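Local coordinates for protein Na Glutathione S-transferase 2 (Necator americanus, PDB 2ON5) that binds glutathione and, as a glutathione S-transferase of a human hookworm, probably catalyses its conjugation to electrophilic compounds, at residues A23-R33 and I191-P202. Numbering follows the deposited sequence.
Sequences ALAGQKYEDVR and IPALKKWIETRP. With EDO (1,2-ethanediol), chain Q; EDO (1,2-ethanediol), chain R.
Leu24, in the last turn of helix 16-25, comes to 5.4 Å from Ala193 at the start of helix 192-200, measured between CA atoms, whereas Arg33 and Pro202 at the far ends stand 10.7 Å apart by the same measure. At the close end the packing is apolar: Leu24 turns its CD2 branch to Ile191 CG2 at 3.7 Å, the two side chains crossing at about a right angle, and the same methyl reaches Leu194 CB. Ala23 CB meets Trp197 CB at 3.9 Å, and Ala23 O lies against Ala193 CB. A Schellman motif at Gly26, with positive phi, ends the first helix and lets the chain run on to strand 30-34. The contact thus joins the first helix and second strand of the thioredoxin-like N-terminal domain to the last helix of the all-helical C-terminal domain. Trp197, its CG anti to the backbone N (chi1 168°), brings CH2 obliquely to Tyr29 OH at 3.9 Å; an ethanediol lies with C1 over one Tyr29 face and O2 at the Trp197 edge. Arg33 NH2 lies 4.0 Å from Trp197 CZ2, also at the ring edge, while the indole NE1 is hydrogen-bonded to Glu16 OE2. Pro202 CG sits over one guanidinium face, offset toward its rim, 3.5 Å from Arg33 NH1. Arg33 grips Asp31 side-on in a salt bridge, NE (2.9 Å) and NH2 both donating to OD1, which holds the guanidinium's orientation; NH2 uses the syn lone pair, NE comes from 50° above the carboxylate plane. Asp31 OD2 makes a salt bridge with Arg19 NE. A water bridges Arg33 NH1 to Pro202 O.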
# COMPACT_ATOMS: atom_id res chain seq x y z
N ALA A 23 11.95 13.81 12.37
CA ALA A 23 13.15 14.66 12.32
C ALA A 23 12.92 15.91 11.50
O ALA A 23 13.24 17.00 11.95
CB ALA A 23 14.35 13.87 11.78
N LEU A 24 12.37 15.77 10.30
CA LEU A 24 12.08 16.94 9.46
C LEU A 24 11.10 17.91 10.10
O LEU A 24 11.17 19.13 9.89
CB LEU A 24 11.54 16.50 8.09
CG LEU A 24 12.55 15.80 7.17
CD1 LEU A 24 11.90 15.36 5.89
CD2 LEU A 24 13.73 16.70 6.90
N ALA A 25 10.17 17.37 10.88
CA ALA A 25 9.13 18.17 11.52
C ALA A 25 9.64 18.84 12.81
O ALA A 25 9.00 19.75 13.36
CB ALA A 25 7.92 17.31 11.79
N GLY A 26 10.80 18.39 13.29
CA GLY A 26 11.28 18.80 14.61
C GLY A 26 10.37 18.30 15.70
O GLY A 26 10.22 18.95 16.75
N GLN A 27 9.78 17.13 15.51
CA GLN A 27 8.79 16.59 16.45
C GLN A 27 9.42 15.45 17.26
O GLN A 27 9.90 14.46 16.67
CB GLN A 27 7.51 16.10 15.73
CG GLN A 27 6.52 15.27 16.63
CD GLN A 27 5.89 16.11 17.77
OE1 GLN A 27 6.04 15.79 18.98
NE2 GLN A 27 5.23 17.19 17.40
N LYS A 28 9.44 15.61 18.59
CA LYS A 28 10.00 14.60 19.49
C LYS A 28 9.08 13.41 19.53
O LYS A 28 7.86 13.54 19.38
CB LYS A 28 10.09 15.16 20.93
CG LYS A 28 11.07 16.27 21.17
CD LYS A 28 11.03 16.62 22.69
CE LYS A 28 11.90 17.83 23.04
NZ LYS A 28 11.94 18.07 24.55
N TYR A 29 9.65 12.23 19.76
CA TYR A 29 8.84 11.01 19.87
C TYR A 29 9.63 9.97 20.65
O TYR A 29 10.85 10.11 20.82
CB TYR A 29 8.46 10.48 18.48
CG TYR A 29 9.64 9.96 17.69
CD1 TYR A 29 9.87 8.59 17.54
CD2 TYR A 29 10.53 10.85 17.09
CE1 TYR A 29 10.98 8.11 16.82
CE2 TYR A 29 11.62 10.40 16.39
CZ TYR A 29 11.85 9.03 16.26
OH TYR A 29 12.94 8.62 15.54
N GLU A 30 8.93 8.95 21.11
CA GLU A 30 9.55 7.84 21.83
C GLU A 30 9.86 6.73 20.83
O GLU A 30 8.95 6.15 20.24
CB GLU A 30 8.59 7.34 22.89
CG GLU A 30 9.15 6.27 23.80
CD GLU A 30 8.13 5.78 24.80
OE1 GLU A 30 8.41 4.79 25.49
OE2 GLU A 30 7.04 6.38 24.91
N ASP A 31 11.15 6.46 20.63
CA ASP A 31 11.60 5.50 19.63
C ASP A 31 11.85 4.17 20.36
O ASP A 31 12.92 3.98 20.95
CB ASP A 31 12.91 6.01 19.01
CG ASP A 31 13.27 5.33 17.71
OD1 ASP A 31 14.49 5.32 17.40
OD2 ASP A 31 12.37 4.84 16.98
N VAL A 32 10.87 3.27 20.30
CA VAL A 32 10.96 1.95 20.97
C VAL A 32 11.47 0.90 19.98
O VAL A 32 10.91 0.75 18.87
CB VAL A 32 9.59 1.50 21.54
CG1 VAL A 32 9.71 0.13 22.23
CG2 VAL A 32 9.06 2.54 22.53
N ARG A 33 12.53 0.19 20.37
CA ARG A 33 13.20 -0.74 19.45
C ARG A 33 13.37 -2.12 20.05
O ARG A 33 14.04 -2.25 21.10
CB ARG A 33 14.58 -0.22 19.01
CG ARG A 33 14.55 1.10 18.26
CD ARG A 33 15.93 1.54 17.81
NE ARG A 33 15.85 2.80 17.07
CZ ARG A 33 16.52 3.08 15.96
NH1 ARG A 33 17.38 2.19 15.44
NH2 ARG A 33 16.34 4.26 15.36
N ILE A 191 19.32 17.50 3.28
CA ILE A 191 18.39 18.42 3.96
C ILE A 191 18.86 18.48 5.42
O ILE A 191 19.01 17.45 6.05
CB ILE A 191 16.93 17.94 3.87
CG1 ILE A 191 16.45 17.94 2.40
CG2 ILE A 191 16.05 18.79 4.83
CD1 ILE A 191 15.12 17.19 2.14
N PRO A 192 19.13 19.69 5.96
CA PRO A 192 19.79 19.80 7.27
C PRO A 192 19.24 18.94 8.41
O PRO A 192 20.02 18.23 9.03
CB PRO A 192 19.71 21.29 7.58
CG PRO A 192 19.82 21.91 6.22
CD PRO A 192 18.91 21.04 5.38
N ALA A 193 17.93 18.98 8.68
CA ALA A 193 17.37 18.18 9.79
C ALA A 193 17.52 16.66 9.58
O ALA A 193 17.69 15.89 10.53
CB ALA A 193 15.91 18.56 10.07
N LEU A 194 17.48 16.24 8.32
CA LEU A 194 17.70 14.84 7.98
C LEU A 194 19.18 14.48 8.11
O LEU A 194 19.51 13.44 8.66
CB LEU A 194 17.18 14.54 6.57
CG LEU A 194 17.23 13.08 6.12
CD1 LEU A 194 16.74 12.12 7.23
CD2 LEU A 194 16.41 12.88 4.81
N LYS A 195 20.06 15.36 7.61
CA LYS A 195 21.51 15.12 7.69
C LYS A 195 21.93 14.94 9.15
O LYS A 195 22.69 14.02 9.48
CB LYS A 195 22.28 16.27 7.06
CG LYS A 195 23.79 16.04 6.97
CD LYS A 195 24.46 17.19 6.25
CE LYS A 195 25.98 17.05 6.31
NZ LYS A 195 26.65 17.89 5.28
N LYS A 196 21.36 15.77 10.03
CA LYS A 196 21.65 15.66 11.46
C LYS A 196 21.16 14.32 12.02
O LYS A 196 21.90 13.66 12.76
CB LYS A 196 21.03 16.83 12.23
CG LYS A 196 21.32 16.80 13.74
CD LYS A 196 20.91 18.12 14.36
CE LYS A 196 20.81 18.03 15.89
NZ LYS A 196 20.15 19.28 16.37
N TRP A 197 19.94 13.92 11.67
CA TRP A 197 19.40 12.61 12.12
C TRP A 197 20.28 11.44 11.64
O TRP A 197 20.54 10.51 12.39
CB TRP A 197 17.93 12.39 11.66
CG TRP A 197 17.46 10.93 11.86
CD1 TRP A 197 17.16 10.02 10.88
CD2 TRP A 197 17.28 10.24 13.12
NE1 TRP A 197 16.79 8.81 11.45
CE2 TRP A 197 16.87 8.92 12.82
CE3 TRP A 197 17.45 10.61 14.46
CZ2 TRP A 197 16.60 7.97 13.82
CZ3 TRP A 197 17.17 9.65 15.47
CH2 TRP A 197 16.76 8.35 15.14
N ILE A 198 20.69 11.50 10.38
CA ILE A 198 21.54 10.45 9.80
C ILE A 198 22.90 10.36 10.53
O ILE A 198 23.45 9.26 10.72
CB ILE A 198 21.70 10.66 8.28
CG1 ILE A 198 20.35 10.43 7.60
CG2 ILE A 198 22.79 9.72 7.69
CD1 ILE A 198 20.31 10.89 6.20
N GLU A 199 23.42 11.51 10.96
CA GLU A 199 24.67 11.56 11.74
C GLU A 199 24.59 10.94 13.13
O GLU A 199 25.61 10.51 13.68
CB GLU A 199 25.14 13.01 11.88
CG GLU A 199 25.63 13.57 10.58
CD GLU A 199 25.86 15.06 10.60
OE1 GLU A 199 26.56 15.56 9.68
OE2 GLU A 199 25.33 15.74 11.52
N THR A 200 23.39 10.93 13.71
CA THR A 200 23.22 10.53 15.11
C THR A 200 22.40 9.25 15.34
O THR A 200 22.41 8.69 16.46
CB THR A 200 22.61 11.67 15.95
OG1 THR A 200 21.31 11.99 15.46
CG2 THR A 200 23.47 12.94 15.85
N ARG A 201 21.70 8.77 14.31
CA ARG A 201 20.87 7.56 14.45
C ARG A 201 21.71 6.31 14.74
O ARG A 201 22.88 6.26 14.36
CB ARG A 201 20.00 7.36 13.20
CG ARG A 201 20.76 6.90 11.99
CD ARG A 201 19.84 6.71 10.76
NE ARG A 201 20.69 6.49 9.58
CZ ARG A 201 20.22 6.28 8.36
NH1 ARG A 201 21.06 6.10 7.36
NH2 ARG A 201 18.90 6.26 8.13
N PRO A 202 21.14 5.28 15.40
CA PRO A 202 21.92 4.06 15.65
C PRO A 202 22.42 3.39 14.36
O PRO A 202 21.70 3.35 13.33
CB PRO A 202 20.93 3.15 16.37
CG PRO A 202 19.92 4.09 17.00
CD PRO A 202 19.79 5.20 16.00
C1 EDO Q . 13.63 9.56 19.13
O1 EDO Q . 13.91 10.40 20.25
C2 EDO Q . 14.83 9.49 18.18
O2 EDO Q . 16.05 9.87 18.84
C1 EDO R . 4.80 20.75 15.05
O1 EDO R . 4.92 22.15 14.81
C2 EDO R . 6.08 20.05 14.63
O2 EDO R . 6.96 19.92 15.75
O HOH W 1 19.17 2.45 12.99